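Local coordinates for protein phosphinothricin N-acetyltransferase (Brucella ovis, PDB 5DWM) that probably transfers the acetyl group of acetyl-CoA to an amine acceptor such as phosphinothricin, at residues I20-A25 with G69-Y74. Numbering follows the deposited sequence.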
ATOM      1  N   ILE A  20     -21.991   1.627 -14.677  1.00 16.92           N
ATOM      2  CA  ILE A  20     -21.202   2.668 -14.011  0.52 17.24           C
ATOM      3  C   ILE A  20     -22.085   3.605 -13.195  1.00 16.12           C
ATOM      4  O   ILE A  20     -21.690   4.086 -12.124  1.00 16.61           O
ATOM      5  CB  ILE A  20     -20.335   3.432 -15.033  0.52 17.44           C
ATOM      6  CG1 ILE A  20     -19.038   2.670 -15.299  0.52 17.93           C
ATOM      7  CG2 ILE A  20     -20.030   4.856 -14.555  0.52 17.23           C
ATOM      8  CD1 ILE A  20     -18.093   2.636 -14.106  0.52 19.44           C
ATOM      9  N   GLU A  21     -23.293   3.893 -13.687  1.00 16.46           N
ATOM     10  CA  GLU A  21     -24.161   4.822 -12.967  1.00 17.43           C
ATOM     11  C   GLU A  21     -24.505   4.302 -11.575  1.00 16.74           C
ATOM     12  O   GLU A  21     -24.370   5.024 -10.580  1.00 17.85           O
ATOM     13  CB  GLU A  21     -25.427   5.112 -13.771  1.00 21.41           C
ATOM     14  CG  GLU A  21     -26.427   5.946 -12.996  1.00 25.12           C
ATOM     15  CD  GLU A  21     -27.624   6.327 -13.821  1.00 30.29           C
ATOM     16  OE1 GLU A  21     -27.642   7.458 -14.349  1.00 33.28           O
ATOM     17  OE2 GLU A  21     -28.541   5.492 -13.950  1.00 31.87           O
ATOM     18  N   THR A  22     -24.947   3.044 -11.482  1.00 17.06           N
ATOM     19  CA  THR A  22     -25.296   2.483 -10.179  1.00 17.51           C
ATOM     20  C   THR A  22     -24.060   2.272  -9.311  1.00 16.27           C
ATOM     21  O   THR A  22     -24.093   2.526  -8.100  1.00 16.77           O
ATOM     22  CB  THR A  22     -26.078   1.182 -10.361  1.00 19.89           C
ATOM     23  OG1 THR A  22     -27.250   1.441 -11.137  1.00 21.78           O
ATOM     24  CG2 THR A  22     -26.501   0.617  -9.013  1.00 21.46           C
ATOM     25  N   ILE A  23     -22.958   1.805  -9.907  1.00 15.69           N
ATOM     26  CA  ILE A  23     -21.726   1.636  -9.144  1.00 15.86           C
ATOM     27  C   ILE A  23     -21.296   2.955  -8.515  1.00 15.48           C
ATOM     28  O   ILE A  23     -20.909   3.004  -7.338  1.00 15.50           O
ATOM     29  CB  ILE A  23     -20.630   1.026 -10.036  1.00 17.49           C
ATOM     30  CG1 ILE A  23     -20.872  -0.480 -10.189  1.00 19.08           C
ATOM     31  CG2 ILE A  23     -19.248   1.317  -9.460  1.00 18.36           C
ATOM     32  CD1 ILE A  23     -20.119  -1.106 -11.311  1.00 20.64           C
ATOM     33  N   THR A  24     -21.367   4.044  -9.289  1.00 15.35           N
ATOM     34  CA  THR A  24     -21.056   5.367  -8.754  1.00 14.34           C
ATOM     35  C   THR A  24     -21.995   5.747  -7.613  1.00 14.82           C
ATOM     36  O   THR A  24     -21.558   6.312  -6.606  1.00 15.39           O
ATOM     37  CB  THR A  24     -21.100   6.397  -9.881  1.00 15.42           C
ATOM     38  OG1 THR A  24     -20.179   6.005 -10.912  1.00 16.48           O
ATOM     39  CG2 THR A  24     -20.716   7.784  -9.366  1.00 17.29           C
ATOM     40  N   ALA A  25     -23.290   5.450  -7.749  1.00 15.04           N
ATOM     41  CA  ALA A  25     -24.225   5.739  -6.663  1.00 16.19           C
ATOM     42  C   ALA A  25     -23.897   4.941  -5.399  1.00 15.65           C
ATOM     43  O   ALA A  25     -23.948   5.478  -4.284  1.00 16.02           O
ATOM     44  CB  ALA A  25     -25.667   5.480  -7.114  1.00 16.61           C
ATOM     45  N   GLY A  69     -33.095  -6.801 -11.577  1.00 33.97           N
ATOM     46  CA  GLY A  69     -32.614  -5.809 -12.513  1.00 32.98           C
ATOM     47  C   GLY A  69     -31.766  -4.699 -11.929  1.00 32.32           C
ATOM     48  O   GLY A  69     -31.313  -3.839 -12.691  1.00 33.95           O
ATOM     49  N   ARG A  70     -31.540  -4.682 -10.613  1.00 28.56           N
ATOM     50  CA  ARG A  70     -30.749  -3.656  -9.945  1.00 28.95           C
ATOM     51  C   ARG A  70     -29.377  -4.220  -9.608  1.00 23.99           C
ATOM     52  O   ARG A  70     -29.266  -5.354  -9.138  1.00 24.64           O
ATOM     53  CB  ARG A  70     -31.393  -3.269  -8.614  1.00 33.95           C
ATOM     54  CG  ARG A  70     -32.488  -2.232  -8.661  1.00 40.28           C
ATOM     55  CD  ARG A  70     -32.887  -1.869  -7.231  1.00 44.23           C
ATOM     56  NE  ARG A  70     -31.727  -1.512  -6.411  1.00 46.77           N
ATOM     57  CZ  ARG A  70     -31.748  -1.415  -5.083  1.00 48.81           C
ATOM     58  NH1 ARG A  70     -32.868  -1.654  -4.420  1.00 49.89           N
ATOM     59  NH2 ARG A  70     -30.646  -1.084  -4.415  1.00 49.06           N
ATOM     60  N   VAL A  71     -28.336  -3.414  -9.805  1.00 22.35           N
ATOM     61  CA  VAL A  71     -27.013  -3.758  -9.290  1.00 21.49           C
ATOM     62  C   VAL A  71     -26.975  -3.436  -7.801  1.00 21.59           C
ATOM     63  O   VAL A  71     -27.204  -2.289  -7.399  1.00 21.53           O
ATOM     64  CB  VAL A  71     -25.909  -3.016 -10.051  1.00 22.30           C
ATOM     65  CG1 VAL A  71     -24.594  -3.036  -9.257  1.00 21.80           C
ATOM     66  CG2 VAL A  71     -25.731  -3.645 -11.424  1.00 24.59           C
ATOM     67  N   LEU A  72     -26.696  -4.450  -6.982  1.00 20.47           N
ATOM     68  CA  LEU A  72     -26.724  -4.318  -5.532  1.00 20.01           C
ATOM     69  C   LEU A  72     -25.339  -4.205  -4.914  1.00 17.94           C
ATOM     70  O   LEU A  72     -25.231  -3.883  -3.723  1.00 18.88           O
ATOM     71  CB  LEU A  72     -27.444  -5.515  -4.905  1.00 22.99           C
ATOM     72  CG  LEU A  72     -28.879  -5.741  -5.388  1.00 27.22           C
ATOM     73  CD1 LEU A  72     -29.500  -6.875  -4.620  1.00 28.49           C
ATOM     74  CD2 LEU A  72     -29.687  -4.472  -5.216  1.00 29.85           C
ATOM     75  N   GLY A  73     -24.287  -4.472  -5.674  1.00 17.12           N
ATOM     76  CA  GLY A  73     -22.938  -4.386  -5.147  1.00 17.63           C
ATOM     77  C   GLY A  73     -21.966  -4.722  -6.251  1.00 15.87           C
ATOM     78  O   GLY A  73     -22.352  -5.201  -7.321  1.00 16.58           O
ATOM     79  N   TYR A  74     -20.691  -4.452  -5.983  1.00 14.77           N
ATOM     80  CA  TYR A  74     -19.653  -4.723  -6.962  1.00 14.79           C
ATOM     81  C   TYR A  74     -18.363  -5.095  -6.244  1.00 15.12           C
ATOM     82  O   TYR A  74     -18.177  -4.809  -5.057  1.00 15.49           O
ATOM     83  CB  TYR A  74     -19.437  -3.543  -7.926  1.00 15.13           C
ATOM     84  CG  TYR A  74     -18.881  -2.296  -7.271  1.00 13.92           C
ATOM     85  CD1 TYR A  74     -19.726  -1.351  -6.713  1.00 14.70           C
ATOM     86  CD2 TYR A  74     -17.508  -2.064  -7.216  1.00 14.91           C
ATOM     87  CE1 TYR A  74     -19.232  -0.207  -6.119  1.00 15.59           C
ATOM     88  CE2 TYR A  74     -16.995  -0.918  -6.619  1.00 15.44           C
ATOM     89  CZ  TYR A  74     -17.867   0.008  -6.067  1.00 15.70           C
ATOM     90  OH  TYR A  74     -17.377   1.152  -5.469  1.00 18.18           O
TER
HETATM   91  O   HOH W   1     -29.104  -0.696 -11.035  1.00 28.31           O
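Ile23 lays its CG2 methyl over one face of the Tyr74 ring. CG2 of Ile23 lies 3.8 Å from the centroid of the Tyr74 ring, along a line 17° off the ring normal, a CH-pi contact. The methyl leans toward the rim, with CE1 of Tyr74 3.7 Å from CG2 of Ile23. On the other branch of Ile23, CG1 alone touches the ring, near its root, 3.8 Å from Tyr74 CD1. A chi1 of -78° sets CG1 beside the backbone N of Ile23 and leaves CG2 anti to it; both lie above the same ring face. Phe15, Phe52 and Val64 also pack on Ile23.

The two segments join helix 20-33 to strand 70-79 of the central mixed sheet, within the GNAT acetyltransferase fold. Tyr74 lies about 7 Å, side chain to side chain, from Ile94 and from Ile96, two acetyl-CoA-binding residues, although no cofactor is bound to this chain.

Nearer the strand's start, the CG2 methyl of Thr22 rests 3.4 Å from the backbone O of Val71 and 3.8 Å from Val71 CB. Thr22 OG1, beside its backbone N, hydrogen-bonds a water at 2.8 Å. That water accepts from Val71 N at 3.1 Å, bridging helix and strand.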